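Local coordinates for protein CRS2 (Zea mays, PDB 1RYN), which is required for splicing group IIB introns in chloroplasts, in complexes with CAF1 or CAF2, and has a peptidyl-tRNA hydrolase fold without that enzyme's activity, at residues A[6-11]-A[60-65]. The protein carries 3 engineered substitutions. Sequence-based numbering, arbitrary orientation.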
loop_
_atom_site.group_PDB
_atom_site.type_symbol
_atom_site.label_atom_id
_atom_site.label_comp_id
_atom_site.label_asym_id
_atom_site.label_seq_id
_atom_site.Cartn_x
_atom_site.Cartn_y
_atom_site.Cartn_z
ATOM N N TRP A 6 -3.286 11.372 8.387
ATOM C CA TRP A 6 -3.518 10.113 7.756
ATOM C C TRP A 6 -2.220 9.296 7.864
ATOM O O TRP A 6 -1.137 9.826 7.853
ATOM C CB TRP A 6 -3.838 10.315 6.267
ATOM C CG TRP A 6 -5.264 10.597 5.889
ATOM C CD1 TRP A 6 -5.903 11.770 6.038
ATOM C CD2 TRP A 6 -6.194 9.715 5.201
ATOM N NE1 TRP A 6 -7.186 11.670 5.534
ATOM C CE2 TRP A 6 -7.391 10.431 5.019
ATOM C CE3 TRP A 6 -6.125 8.395 4.730
ATOM C CZ2 TRP A 6 -8.494 9.878 4.363
ATOM C CZ3 TRP A 6 -7.235 7.842 4.114
ATOM C CH2 TRP A 6 -8.400 8.578 3.945
ATOM N N LEU A 7 -2.333 7.996 7.931
ATOM C CA LEU A 7 -1.161 7.151 7.978
ATOM C C LEU A 7 -1.139 6.376 6.659
ATOM O O LEU A 7 -2.023 5.563 6.429
ATOM C CB LEU A 7 -1.264 6.156 9.154
ATOM C CG LEU A 7 0.019 5.370 9.472
ATOM C CD1 LEU A 7 0.153 4.107 8.618
ATOM C CD2 LEU A 7 1.229 6.283 9.328
ATOM N N ILE A 8 -0.175 6.640 5.780
ATOM C CA ILE A 8 -0.109 5.950 4.496
ATOM C C ILE A 8 0.999 4.929 4.637
ATOM O O ILE A 8 2.156 5.305 4.708
ATOM C CB ILE A 8 0.223 6.919 3.369
ATOM C CG1 ILE A 8 -0.850 8.014 3.204
ATOM C CG2 ILE A 8 0.360 6.152 2.062
ATOM C CD1 ILE A 8 -2.076 7.761 4.068
ATOM N N ALA A 9 0.657 3.640 4.709
ATOM C CA ALA A 9 1.660 2.606 4.890
ATOM C C ALA A 9 1.636 1.610 3.789
ATOM O O ALA A 9 0.582 1.121 3.480
ATOM C CB ALA A 9 1.264 1.796 6.106
ATOM N N GLY A 10 2.787 1.283 3.242
ATOM C CA GLY A 10 2.820 0.282 2.182
ATOM C C GLY A 10 3.522 -0.898 2.807
ATOM O O GLY A 10 4.411 -0.707 3.641
ATOM N N LEU A 11 3.119 -2.098 2.449
ATOM C CA LEU A 11 3.726 -3.276 3.034
ATOM C C LEU A 11 4.856 -3.896 2.228
ATOM O O LEU A 11 4.947 -3.713 1.038
ATOM C CB LEU A 11 2.649 -4.317 3.388
ATOM C CG LEU A 11 1.487 -3.728 4.191
ATOM C CD1 LEU A 11 0.460 -4.823 4.484
ATOM C CD2 LEU A 11 1.993 -3.155 5.523
ATOM N N VAL A 60 -0.045 14.104 6.719
ATOM C CA VAL A 60 0.061 12.650 6.643
ATOM C C VAL A 60 1.402 12.161 7.106
ATOM O O VAL A 60 2.344 12.902 7.214
ATOM C CB VAL A 60 -0.093 12.153 5.199
ATOM C CG1 VAL A 60 -1.363 12.652 4.560
ATOM C CG2 VAL A 60 1.079 12.603 4.336
ATOM N N LEU A 61 1.465 10.867 7.347
ATOM C CA LEU A 61 2.675 10.158 7.693
ATOM C C LEU A 61 2.731 8.991 6.691
ATOM O O LEU A 61 1.732 8.284 6.471
ATOM C CB LEU A 61 2.792 9.617 9.155
ATOM C CG LEU A 61 1.465 9.544 9.878
ATOM C CD1 LEU A 61 1.591 8.671 11.108
ATOM C CD2 LEU A 61 1.008 10.944 10.261
ATOM N N VAL A 62 3.871 8.840 6.046
ATOM C CA VAL A 62 4.029 7.768 5.120
ATOM C C VAL A 62 5.038 6.868 5.779
ATOM O O VAL A 62 6.021 7.324 6.361
ATOM C CB VAL A 62 4.324 8.210 3.723
ATOM C CG1 VAL A 62 3.294 9.276 3.346
ATOM C CG2 VAL A 62 5.712 8.799 3.685
ATOM N N VAL A 63 4.742 5.594 5.697
ATOM C CA VAL A 63 5.489 4.596 6.366
ATOM C C VAL A 63 5.789 3.329 5.621
ATOM O O VAL A 63 5.016 2.861 4.798
ATOM C CB VAL A 63 4.407 4.085 7.331
ATOM C CG1 VAL A 63 4.945 3.148 8.383
ATOM C CG2 VAL A 63 3.665 5.247 7.932
ATOM N N LYS A 64 6.897 2.733 5.991
ATOM C CA LYS A 64 7.276 1.448 5.431
ATOM C C LYS A 64 7.678 0.605 6.626
ATOM O O LYS A 64 8.763 0.784 7.158
ATOM C CB LYS A 64 8.439 1.548 4.465
ATOM C CG LYS A 64 7.992 1.851 3.045
ATOM C CD LYS A 64 9.024 2.641 2.243
ATOM C CE LYS A 64 10.456 2.140 2.396
ATOM N NZ LYS A 64 11.187 2.044 1.116
ATOM N N PRO A 65 6.811 -0.258 7.101
ATOM C CA PRO A 65 7.196 -1.069 8.267
ATOM C C PRO A 65 8.506 -1.851 8.005
ATOM O O PRO A 65 8.818 -2.267 6.884
ATOM C CB PRO A 65 5.997 -1.965 8.612
ATOM C CG PRO A 65 4.825 -1.329 7.864
ATOM C CD PRO A 65 5.423 -0.563 6.682
#
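Trp6 to Gly10 and Val60 to Lys64 run side by side as neighbouring parallel strands deep in the mixed central sheet, joined by backbone hydrogen bonds. Trp6 O accepts from Leu61 N, and the bond from Ile8 N to Leu61 O is nearly straight at 173°. Ile8 O takes Val63 N at 2.8 Å, and Gly10 N reaches Val63 O at 3.1 Å. The other edge of strand 6-10 bonds to strand 90-96 through Leu7 and Ala9, which makes it an interior strand. On the face of Leu7, helix 73-83 packs on Leu61 and Val63. Leu7 has CG anti to its own N (chi1 -170°), which turns the isobutyl group across the strand gap, with CD1 3.8 Å from Val63 CG2. With an alanine here, Leu61 and Val63 would probably lose the apolar partner they share across the strands. The opposite face carries Trp6 CB against Val60 CG1 (3.8 Å) and Ile8 CB against Val62 CG1 (3.9 Å), with helix 25-37 over Val62. Beyond the last bond, Gly10 O is buried without a polar partner, 3.2 Å from Pro65 CD. The helix-flanked parallel pair belongs to the alpha/beta core of the peptidyl-tRNA hydrolase family; the side chain of Leu11 lies about 7 Å from that of His23 and about 6 Å from that of Asp95, which by similarity correspond to the hydrolases' catalytic histidine and its supporting aspartate.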